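Long-range contacts in putative oxidoreductase (Thermus thermophilus, PDB 2ISM), which folds as a calcium-binding six-bladed beta-propeller and probably acts as an oxidoreductase, its precise role not being assigned: residues 63-68 against 108-113; 157-162 against 244-249; 292-297 against 304-309; 315-320 against 330-335. All coordinates share one frame; numbering follows the deposited sequence.

Contact 1. Residues 63-68 against 108-113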
# COMPACT_ATOMS: atom_id res chain seq x y z
N THR B 63 2.87 29.00 11.69
CA THR B 63 3.29 29.57 10.42
C THR B 63 4.80 29.40 10.24
O THR B 63 5.60 29.95 11.00
CB THR B 63 2.94 31.07 10.33
OG1 THR B 63 1.51 31.22 10.39
CG2 THR B 63 3.44 31.65 9.01
N TYR B 64 5.17 28.60 9.25
CA TYR B 64 6.56 28.33 8.95
C TYR B 64 7.16 29.54 8.25
O TYR B 64 8.29 29.95 8.53
CB TYR B 64 6.66 27.10 8.04
CG TYR B 64 8.07 26.71 7.68
CD1 TYR B 64 8.90 26.07 8.60
CD2 TYR B 64 8.58 26.98 6.41
CE1 TYR B 64 10.21 25.71 8.26
CE2 TYR B 64 9.88 26.62 6.06
CZ TYR B 64 10.68 25.99 6.98
OH TYR B 64 11.97 25.63 6.63
N ALA B 65 6.39 30.11 7.33
CA ALA B 65 6.83 31.28 6.58
C ALA B 65 5.66 31.96 5.90
O ALA B 65 4.63 31.34 5.62
CB ALA B 65 7.87 30.88 5.54
N GLU B 66 5.81 33.25 5.65
CA GLU B 66 4.78 33.99 4.96
C GLU B 66 5.47 34.61 3.76
O GLU B 66 6.50 35.27 3.91
CB GLU B 66 4.18 35.07 5.86
CG GLU B 66 2.90 35.66 5.31
CD GLU B 66 2.13 36.46 6.35
OE1 GLU B 66 1.84 35.90 7.43
OE2 GLU B 66 1.82 37.64 6.08
N LEU B 67 4.92 34.38 2.57
CA LEU B 67 5.50 34.92 1.35
C LEU B 67 4.51 35.80 0.62
O LEU B 67 3.31 35.50 0.57
CB LEU B 67 5.94 33.78 0.42
CG LEU B 67 7.00 32.81 0.95
CD1 LEU B 67 7.14 31.63 -0.00
CD2 LEU B 67 8.33 33.52 1.10
N SER B 68 5.00 36.91 0.07
CA SER B 68 4.16 37.81 -0.69
C SER B 68 3.85 37.11 -2.01
O SER B 68 4.76 36.63 -2.69
CB SER B 68 4.90 39.12 -0.97
OG SER B 68 4.20 39.92 -1.92
N VAL B 108 11.28 29.76 -5.82
CA VAL B 108 12.18 30.35 -4.85
C VAL B 108 12.64 29.26 -3.89
O VAL B 108 12.13 28.14 -3.92
CB VAL B 108 11.49 31.48 -4.05
CG1 VAL B 108 11.13 32.63 -4.98
CG2 VAL B 108 10.24 30.95 -3.34
N ARG B 109 13.60 29.61 -3.06
CA ARG B 109 14.15 28.68 -2.09
C ARG B 109 14.22 29.41 -0.75
O ARG B 109 14.63 30.57 -0.69
CB ARG B 109 15.55 28.27 -2.55
CG ARG B 109 16.19 27.19 -1.73
CD ARG B 109 17.45 26.66 -2.40
NE ARG B 109 18.64 27.48 -2.18
CZ ARG B 109 19.86 27.11 -2.54
NH1 ARG B 109 20.04 25.94 -3.14
NH2 ARG B 109 20.91 27.88 -2.28
N LEU B 110 13.80 28.74 0.32
CA LEU B 110 13.85 29.31 1.66
C LEU B 110 14.88 28.56 2.49
O LEU B 110 15.07 27.35 2.30
CB LEU B 110 12.49 29.19 2.37
CG LEU B 110 11.21 29.76 1.75
CD1 LEU B 110 10.13 29.81 2.82
CD2 LEU B 110 11.47 31.15 1.20
N ARG B 111 15.54 29.25 3.41
CA ARG B 111 16.51 28.61 4.28
C ARG B 111 15.77 28.11 5.52
O ARG B 111 15.08 28.87 6.20
CB ARG B 111 17.63 29.58 4.67
CG ARG B 111 18.57 29.04 5.76
CD ARG B 111 19.72 29.99 6.03
NE ARG B 111 20.76 29.89 5.01
CZ ARG B 111 21.61 28.87 4.91
NH1 ARG B 111 21.55 27.87 5.78
NH2 ARG B 111 22.52 28.85 3.95
N HIS B 112 15.92 26.82 5.80
CA HIS B 112 15.27 26.17 6.94
C HIS B 112 15.97 26.52 8.25
O HIS B 112 17.18 26.33 8.37
CB HIS B 112 15.28 24.66 6.73
CG HIS B 112 14.67 23.88 7.86
ND1 HIS B 112 13.32 23.93 8.16
CD2 HIS B 112 15.22 23.02 8.75
CE1 HIS B 112 13.07 23.13 9.18
NE2 HIS B 112 14.21 22.57 9.56
N LEU B 113 15.21 27.02 9.21
CA LEU B 113 15.77 27.40 10.51
C LEU B 113 15.16 26.59 11.64
O LEU B 113 15.26 26.97 12.81
CB LEU B 113 15.55 28.89 10.77
CG LEU B 113 16.18 29.86 9.76
CD1 LEU B 113 15.76 31.29 10.07
CD2 LEU B 113 17.69 29.72 9.79
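Y64 and H112 make the one polar link between 63-68 and 108-113, at one end of a buried apolar patch. Y64 OH lies 2.7 Å from H112 ND1 in a hydrogen bond for which either group could be the donor. ND1 sits at the edge of the phenol, in its plane, and the two rings meet rim to rim, with planes 22° apart and neither over the face of the other. CG of Y64 is anti to its backbone N (chi1 -179°), beside the carbonyl carbon. The Y64 and H112 side chains cross at nearly a right angle. Beside this pair L110 uses both methyls: CD1 rests on A65 CB at 3.7 Å, while CD2 meets L67 CD2 tip to tip at 3.9 Å. The contact joins two successive blades of the propeller, strand 60-66 being outermost in its sheet and strand 104-112 belonging to the next. A classic beta bulge, Y64 and A65 both opposite I53, sits where the first strand turns a corner. Because the sheets face each other through side chains, the backbones stay well separated, 8.8 Å between A65 CA and L110 CA. The packing slackens toward the surface: H112 is partly exposed, its ring meeting F86 edge-to-face, and L113 reaches solvent while barely touching the other segment.

Contact 2. Residues 157-162 against 244-249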
# COMPACT_ATOMS: atom_id res chain seq x y z
N GLU B 157 -2.60 31.71 -23.13
CA GLU B 157 -2.03 32.16 -24.39
C GLU B 157 -1.47 30.85 -24.93
O GLU B 157 -0.27 30.59 -24.90
CB GLU B 157 -0.93 33.20 -24.14
CG GLU B 157 -1.50 34.59 -23.79
CD GLU B 157 -0.47 35.55 -23.22
OE1 GLU B 157 0.70 35.52 -23.66
OE2 GLU B 157 -0.84 36.36 -22.34
N ARG B 158 -2.39 30.01 -25.39
CA ARG B 158 -2.10 28.67 -25.88
C ARG B 158 -0.86 28.44 -26.72
O ARG B 158 -0.22 27.39 -26.60
CB ARG B 158 -3.34 28.12 -26.60
CG ARG B 158 -3.74 28.87 -27.85
CD ARG B 158 -5.11 28.40 -28.31
NE ARG B 158 -6.18 29.00 -27.52
CZ ARG B 158 -7.32 28.38 -27.20
NH1 ARG B 158 -8.24 29.01 -26.49
NH2 ARG B 158 -7.52 27.13 -27.58
N GLU B 159 -0.49 29.40 -27.56
CA GLU B 159 0.69 29.23 -28.41
C GLU B 159 2.01 29.13 -27.65
O GLU B 159 3.01 28.66 -28.20
CB GLU B 159 0.78 30.37 -29.43
CG GLU B 159 -0.18 30.23 -30.60
CD GLU B 159 -0.05 28.89 -31.29
OE1 GLU B 159 1.08 28.51 -31.68
OE2 GLU B 159 -1.08 28.20 -31.46
N LEU B 160 2.03 29.58 -26.40
CA LEU B 160 3.26 29.50 -25.62
C LEU B 160 3.72 28.06 -25.44
O LEU B 160 4.92 27.78 -25.45
CB LEU B 160 3.07 30.14 -24.24
CG LEU B 160 2.75 31.64 -24.20
CD1 LEU B 160 2.68 32.11 -22.75
CD2 LEU B 160 3.82 32.41 -24.95
N ALA B 161 2.76 27.15 -25.29
CA ALA B 161 3.07 25.73 -25.07
C ALA B 161 3.95 25.10 -26.14
O ALA B 161 4.75 24.21 -25.84
CB ALA B 161 1.78 24.93 -24.95
N GLN B 162 3.81 25.56 -27.38
CA GLN B 162 4.58 25.02 -28.50
C GLN B 162 5.86 25.81 -28.76
O GLN B 162 6.70 25.42 -29.57
CB GLN B 162 3.73 25.03 -29.77
CG GLN B 162 2.57 24.04 -29.77
CD GLN B 162 3.04 22.61 -29.67
OE1 GLN B 162 3.96 22.20 -30.36
NE2 GLN B 162 2.39 21.83 -28.81
N GLY B 244 1.18 17.90 -27.52
CA GLY B 244 0.08 18.40 -28.33
C GLY B 244 -0.67 19.70 -28.12
O GLY B 244 -1.16 20.25 -29.11
N TRP B 245 -0.81 20.19 -26.90
CA TRP B 245 -1.55 21.44 -26.71
C TRP B 245 -0.84 22.61 -27.39
O TRP B 245 0.37 22.78 -27.25
CB TRP B 245 -1.71 21.74 -25.21
CG TRP B 245 -2.50 23.00 -24.94
CD1 TRP B 245 -2.00 24.20 -24.50
CD2 TRP B 245 -3.91 23.18 -25.11
NE1 TRP B 245 -3.02 25.12 -24.39
CE2 TRP B 245 -4.20 24.52 -24.76
CE3 TRP B 245 -4.96 22.35 -25.53
CZ2 TRP B 245 -5.50 25.05 -24.82
CZ3 TRP B 245 -6.25 22.87 -25.59
CH2 TRP B 245 -6.51 24.21 -25.23
N PRO B 246 -1.59 23.44 -28.15
CA PRO B 246 -3.04 23.40 -28.41
C PRO B 246 -3.37 22.76 -29.77
O PRO B 246 -4.52 22.80 -30.21
CB PRO B 246 -3.42 24.86 -28.38
CG PRO B 246 -2.28 25.48 -29.11
CD PRO B 246 -1.05 24.76 -28.54
N ARG B 247 -2.36 22.18 -30.41
CA ARG B 247 -2.54 21.55 -31.72
C ARG B 247 -3.45 20.33 -31.61
O ARG B 247 -4.27 20.07 -32.50
CB ARG B 247 -1.19 21.10 -32.27
CG ARG B 247 -0.08 22.13 -32.20
CD ARG B 247 -0.13 23.12 -33.35
NE ARG B 247 1.14 23.83 -33.50
CZ ARG B 247 1.39 25.05 -33.04
NH1 ARG B 247 0.45 25.73 -32.39
NH2 ARG B 247 2.59 25.59 -33.21
N VAL B 248 -3.30 19.59 -30.52
CA VAL B 248 -4.08 18.37 -30.30
C VAL B 248 -4.80 18.37 -28.96
O VAL B 248 -4.27 18.84 -27.95
CB VAL B 248 -3.18 17.12 -30.33
CG1 VAL B 248 -4.01 15.88 -30.56
CG2 VAL B 248 -2.11 17.28 -31.39
N VAL B 249 -6.01 17.82 -28.96
CA VAL B 249 -6.83 17.69 -27.75
C VAL B 249 -7.22 16.22 -27.70
O VAL B 249 -7.86 15.71 -28.62
CB VAL B 249 -8.10 18.56 -27.82
CG1 VAL B 249 -8.99 18.28 -26.62
CG2 VAL B 249 -7.73 20.03 -27.86
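CG of W245 is anti to its backbone N (chi1 -179°), on the carbonyl-carbon side, while a bend at chi2 of Q162 (-62°) turns CD toward the W245 carbonyl. There Q162 NE2 donates to W245 O at 2.7 Å in an almost straight bond, the donor standing above the carbonyl plane. A cis peptide follows W245 and folds P246 back, its CB over the centre of the indole. The same P246 CB meets R158 CB at 3.7 Å. R158 also touches the indole itself, crossing it obliquely with its guanidinium plane 34° from the ring. A161 CB touches W245 CD1 at the ring edge, 3.9 Å away. On the exposed side E159 bends round to R247: OE1 takes a nearly straight hydrogen bond from NH1 at 2.9 Å through its syn lone pair, carboxylate and guanidinium being almost coplanar. Q162 CG covers one face of that guanidinium, 3.6 Å from R247 CZ. The tip of R158 is engaged by E226, and W245 NE1 bonds to E154. Both segments are loops: 157-162 links strands 148-151 and 170-174, and the loop holding 244-249 links strands 232-237 and 262-264. A161 and W245 each share a backbone bond with G200, just past strand 196-199, and G244 lies near the calcium ion, whose site includes E233 and Y243.

Contact 3. Residues 292-297 against 304-309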
# COMPACT_ATOMS: atom_id res chain seq x y z
N ARG B 292 -8.63 5.88 -8.90
CA ARG B 292 -7.57 4.88 -8.91
C ARG B 292 -7.48 4.34 -10.33
O ARG B 292 -8.47 3.84 -10.87
CB ARG B 292 -7.91 3.75 -7.94
CG ARG B 292 -6.91 2.60 -7.93
CD ARG B 292 -7.44 1.38 -7.18
NE ARG B 292 -7.59 1.62 -5.74
CZ ARG B 292 -8.76 1.76 -5.12
NH1 ARG B 292 -9.90 1.67 -5.81
NH2 ARG B 292 -8.80 1.98 -3.82
N LEU B 293 -6.32 4.47 -10.95
CA LEU B 293 -6.12 3.98 -12.31
C LEU B 293 -5.33 2.67 -12.23
O LEU B 293 -4.20 2.65 -11.73
CB LEU B 293 -5.36 5.00 -13.16
CG LEU B 293 -6.15 6.13 -13.82
CD1 LEU B 293 -6.90 6.94 -12.78
CD2 LEU B 293 -5.18 7.02 -14.59
N VAL B 294 -5.93 1.59 -12.70
CA VAL B 294 -5.28 0.29 -12.69
C VAL B 294 -4.51 0.14 -13.99
O VAL B 294 -5.09 0.16 -15.08
CB VAL B 294 -6.31 -0.85 -12.57
CG1 VAL B 294 -5.59 -2.18 -12.44
CG2 VAL B 294 -7.22 -0.61 -11.37
N LEU B 295 -3.19 0.01 -13.88
CA LEU B 295 -2.33 -0.10 -15.04
C LEU B 295 -1.88 -1.51 -15.39
O LEU B 295 -1.76 -2.38 -14.53
CB LEU B 295 -1.09 0.77 -14.85
CG LEU B 295 -1.29 2.20 -14.33
CD1 LEU B 295 0.07 2.87 -14.18
CD2 LEU B 295 -2.17 2.98 -15.29
N GLU B 296 -1.63 -1.71 -16.68
CA GLU B 296 -1.15 -2.98 -17.19
C GLU B 296 -0.10 -2.66 -18.24
O GLU B 296 -0.31 -1.80 -19.09
CB GLU B 296 -2.29 -3.79 -17.83
CG GLU B 296 -1.81 -5.06 -18.52
CD GLU B 296 -2.95 -5.95 -18.97
OE1 GLU B 296 -3.70 -6.44 -18.10
OE2 GLU B 296 -3.09 -6.17 -20.19
N GLY B 297 1.03 -3.35 -18.17
CA GLY B 297 2.07 -3.10 -19.15
C GLY B 297 3.48 -3.13 -18.58
O GLY B 297 3.75 -3.78 -17.57
N VAL B 304 -4.42 1.86 -19.24
CA VAL B 304 -5.30 1.75 -18.09
C VAL B 304 -6.33 0.64 -18.28
O VAL B 304 -7.13 0.67 -19.21
CB VAL B 304 -6.04 3.08 -17.83
CG1 VAL B 304 -6.95 2.94 -16.62
CG2 VAL B 304 -5.03 4.21 -17.61
N LEU B 305 -6.29 -0.35 -17.39
CA LEU B 305 -7.23 -1.46 -17.44
C LEU B 305 -8.60 -0.98 -17.01
O LEU B 305 -9.59 -1.18 -17.70
CB LEU B 305 -6.78 -2.59 -16.51
CG LEU B 305 -5.67 -3.52 -16.97
CD1 LEU B 305 -5.33 -4.49 -15.84
CD2 LEU B 305 -6.11 -4.28 -18.21
N ARG B 306 -8.64 -0.33 -15.85
CA ARG B 306 -9.89 0.19 -15.32
C ARG B 306 -9.67 1.36 -14.37
O ARG B 306 -8.58 1.54 -13.83
CB ARG B 306 -10.65 -0.92 -14.58
CG ARG B 306 -9.91 -1.50 -13.38
CD ARG B 306 -10.79 -2.48 -12.61
NE ARG B 306 -10.12 -3.02 -11.44
CZ ARG B 306 -9.12 -3.90 -11.48
NH1 ARG B 306 -8.67 -4.35 -12.65
NH2 ARG B 306 -8.56 -4.32 -10.36
N VAL B 307 -10.71 2.16 -14.19
CA VAL B 307 -10.67 3.32 -13.31
C VAL B 307 -11.70 3.11 -12.21
O VAL B 307 -12.85 2.77 -12.50
CB VAL B 307 -10.99 4.61 -14.09
CG1 VAL B 307 -10.92 5.82 -13.15
CG2 VAL B 307 -10.02 4.78 -15.24
N GLU B 308 -11.29 3.30 -10.96
CA GLU B 308 -12.20 3.13 -9.83
C GLU B 308 -12.15 4.35 -8.91
O GLU B 308 -11.15 5.05 -8.86
CB GLU B 308 -11.80 1.89 -9.03
CG GLU B 308 -11.55 0.65 -9.87
CD GLU B 308 -11.13 -0.56 -9.05
OE1 GLU B 308 -10.29 -0.40 -8.13
OE2 GLU B 308 -11.62 -1.67 -9.32
N THR B 309 -13.24 4.59 -8.19
CA THR B 309 -13.29 5.71 -7.26
C THR B 309 -12.75 5.22 -5.92
O THR B 309 -13.27 4.26 -5.35
CB THR B 309 -14.72 6.22 -7.07
OG1 THR B 309 -15.19 6.79 -8.29
CG2 THR B 309 -14.77 7.28 -5.97
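R292 and E308 reach out on the same sheet face as V294 and R306, their flat ends almost perpendicular, with guanidinium and carboxylate planes 87° apart. R292 NH1 approaches E308 OE1 at 3.1 Å, a salt bridge whose hydrogen bond is weak and bent; the firmer partner of R292 is Y281, through NE. R306 NE gives E308 OE2 a better bond at 2.9 Å, in the guanidinium plane but from above the carboxylate. V294 CG2 lies over the centre of the R306 guanidinium, 3.8 Å from CZ. On the other face L293 and V307 run side by side, and V304 CG2 fits against L295 CD2 at 3.9 Å. Strands 289-298 and 301-312 form an antiparallel hairpin at the edge of a propeller blade. R292 N to E308 O, 2.7 Å, is one of its rungs. The register slips by one between L293-V307 and L295-V304, consistent with a beta bulge at L305-R306. L305 packs on E296, its CD2 3.2 Å from E296 OE1; the carboxylate itself pairs with R303 through OE2. One carboxylate shared by two arginines would favour an ionised E308, and this charged face contrasts with the aliphatic face beneath, where V304 and V307 pack on Y262.

Contact 4. Residues 315-320 against 330-335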
# COMPACT_ATOMS: atom_id res chain seq x y z
N GLY B 315 -15.56 16.70 -1.25
CA GLY B 315 -15.42 17.90 -2.05
C GLY B 315 -14.25 17.82 -3.01
O GLY B 315 -13.76 16.73 -3.33
N ARG B 316 -13.80 18.98 -3.48
CA ARG B 316 -12.69 19.08 -4.42
C ARG B 316 -11.38 18.60 -3.80
O ARG B 316 -11.05 18.95 -2.68
CB ARG B 316 -12.55 20.53 -4.89
CG ARG B 316 -13.79 21.08 -5.58
CD ARG B 316 -13.75 22.60 -5.66
NE ARG B 316 -12.61 23.11 -6.42
CZ ARG B 316 -12.52 23.10 -7.74
NH1 ARG B 316 -13.50 22.60 -8.48
NH2 ARG B 316 -11.44 23.60 -8.34
N LEU B 317 -10.64 17.77 -4.54
CA LEU B 317 -9.36 17.26 -4.05
C LEU B 317 -8.15 17.63 -4.90
O LEU B 317 -8.08 17.29 -6.08
CB LEU B 317 -9.35 15.73 -4.09
CG LEU B 317 -10.52 15.04 -3.36
CD1 LEU B 317 -10.30 13.53 -3.35
CD2 LEU B 317 -10.61 15.56 -1.93
N ARG B 318 -7.18 18.33 -4.30
CA ARG B 318 -6.00 18.77 -5.04
C ARG B 318 -4.60 18.17 -4.92
O ARG B 318 -3.97 17.86 -5.93
CB ARG B 318 -5.83 20.24 -4.64
CG ARG B 318 -4.86 21.02 -5.51
CD ARG B 318 -4.84 22.50 -5.15
NE ARG B 318 -6.01 23.23 -5.64
CZ ARG B 318 -6.16 23.64 -6.89
NH1 ARG B 318 -5.23 23.39 -7.80
NH2 ARG B 318 -7.25 24.33 -7.24
N GLU B 319 -4.11 18.02 -3.69
CA GLU B 319 -2.78 17.46 -3.47
C GLU B 319 -2.99 15.99 -3.11
O GLU B 319 -4.02 15.61 -2.56
CB GLU B 319 -2.03 18.17 -2.32
CG GLU B 319 -0.79 17.41 -1.80
CD GLU B 319 0.37 17.36 -2.79
OE1 GLU B 319 0.16 16.88 -3.92
OE2 GLU B 319 1.48 17.80 -2.43
N VAL B 320 -2.00 15.17 -3.45
CA VAL B 320 -2.03 13.75 -3.13
C VAL B 320 -0.59 13.25 -3.15
O VAL B 320 0.10 13.33 -4.17
CB VAL B 320 -2.91 12.93 -4.13
CG1 VAL B 320 -2.53 13.25 -5.56
CG2 VAL B 320 -2.75 11.44 -3.86
N VAL B 330 -4.05 13.37 1.18
CA VAL B 330 -4.79 14.13 0.19
C VAL B 330 -5.28 15.43 0.82
O VAL B 330 -5.54 15.48 2.02
CB VAL B 330 -6.01 13.33 -0.33
CG1 VAL B 330 -6.83 14.16 -1.29
CG2 VAL B 330 -5.53 12.05 -1.01
N THR B 331 -5.39 16.49 0.02
CA THR B 331 -5.89 17.76 0.54
C THR B 331 -7.14 18.17 -0.23
O THR B 331 -7.32 17.78 -1.39
CB THR B 331 -4.85 18.90 0.41
OG1 THR B 331 -4.65 19.24 -0.97
CG2 THR B 331 -3.53 18.47 1.03
N THR B 332 -8.00 18.95 0.41
CA THR B 332 -9.23 19.41 -0.22
C THR B 332 -9.02 20.83 -0.74
O THR B 332 -8.16 21.57 -0.26
CB THR B 332 -10.42 19.37 0.75
OG1 THR B 332 -10.16 20.24 1.86
CG2 THR B 332 -10.63 17.96 1.28
N SER B 333 -9.82 21.21 -1.74
CA SER B 333 -9.68 22.52 -2.35
C SER B 333 -10.95 23.36 -2.37
O SER B 333 -11.04 24.36 -3.09
CB SER B 333 -9.00 22.36 -3.71
OG SER B 333 -8.56 23.60 -4.23
N ASN B 334 -11.93 22.94 -1.57
CA ASN B 334 -13.22 23.62 -1.49
C ASN B 334 -13.26 25.13 -1.34
O ASN B 334 -14.27 25.76 -1.65
CB ASN B 334 -14.03 22.97 -0.36
CG ASN B 334 -14.16 21.48 -0.55
OD1 ASN B 334 -13.93 20.70 0.38
ND2 ASN B 334 -14.52 21.07 -1.75
N ARG B 335 -12.16 25.72 -0.88
CA ARG B 335 -12.11 27.16 -0.69
C ARG B 335 -11.33 27.90 -1.78
O ARG B 335 -10.96 29.06 -1.60
CB ARG B 335 -11.50 27.47 0.68
CG ARG B 335 -12.29 26.86 1.84
CD ARG B 335 -11.60 27.08 3.18
NE ARG B 335 -11.45 28.50 3.50
CZ ARG B 335 -10.80 28.96 4.57
NH1 ARG B 335 -10.23 28.11 5.41
NH2 ARG B 335 -10.71 30.27 4.78
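This is a buried antiparallel hairpin contact, strands 317-322 and 328-332, in the blade that closes the propeller ring. L317 and V320 stand on one face opposite T332 and V330, in non-hydrogen-bonded pairs. V320 CG2 and V330 CG2, side chains pointing the same way, are 4.0 Å apart; L317 CD2 reaches T332 CG2 at the same distance. Between these pairs the register shifts by one at a beta bulge, where R318 and E319 both face T331. R318 N donates to T331 O at 3.0 Å, and T331 N to E319 O. The extra amide, E319 N, is taken up by T331 OG1, also at 3.0 Å. With OG1 lying between its own backbone N and carbonyl carbon (chi1 69°), the hydroxyl is turned to the bulge, and it also bonds to P33 O. OE1 of E319, whose chain bends at chi2, accepts from V320 N and from N272 ND2 of the preceding blade. Beyond the strand S333 N binds R316 O at 2.7 Å, the donor well above the carbonyl plane. R318 NE meets S333 OG at 2.9 Å, near the guanidinium plane. D336 OD2 gathers S333 OG and the NH2 groups of R316 and R318, so one carboxylate probably balances two arginines. Strand 328-332 pairs on its other side with 348-351, which in turn holds the N-terminal strand 23-27, the "Velcro" closure of beta-propellers; V320 packs on strands 270-276 and 279-284 of the preceding blade, T331 and E319 on strand 33-38 of the following one.

In the fold
From the N terminus, strand 23-27 goes to the closing blade before the chain builds the other sheets in turn. Contact 1 closes the first loop, 63 to 113, by packing the sheet that runs from strand 33-38 to strand 60-66 on the one from 77-82 to 117-127. Contact 2 closes the longest, 157 to 249, joining loops of the next two sheets on the opposite side of the chain's centre from contact 1. Contacts 3 and 4 close short hairpins, one at the edge of the 270-312 sheet and one in the closing blade; their nearest atoms are about 8 Å apart. All four follow in series, none nesting or crossing, as expected of consecutive propeller blades.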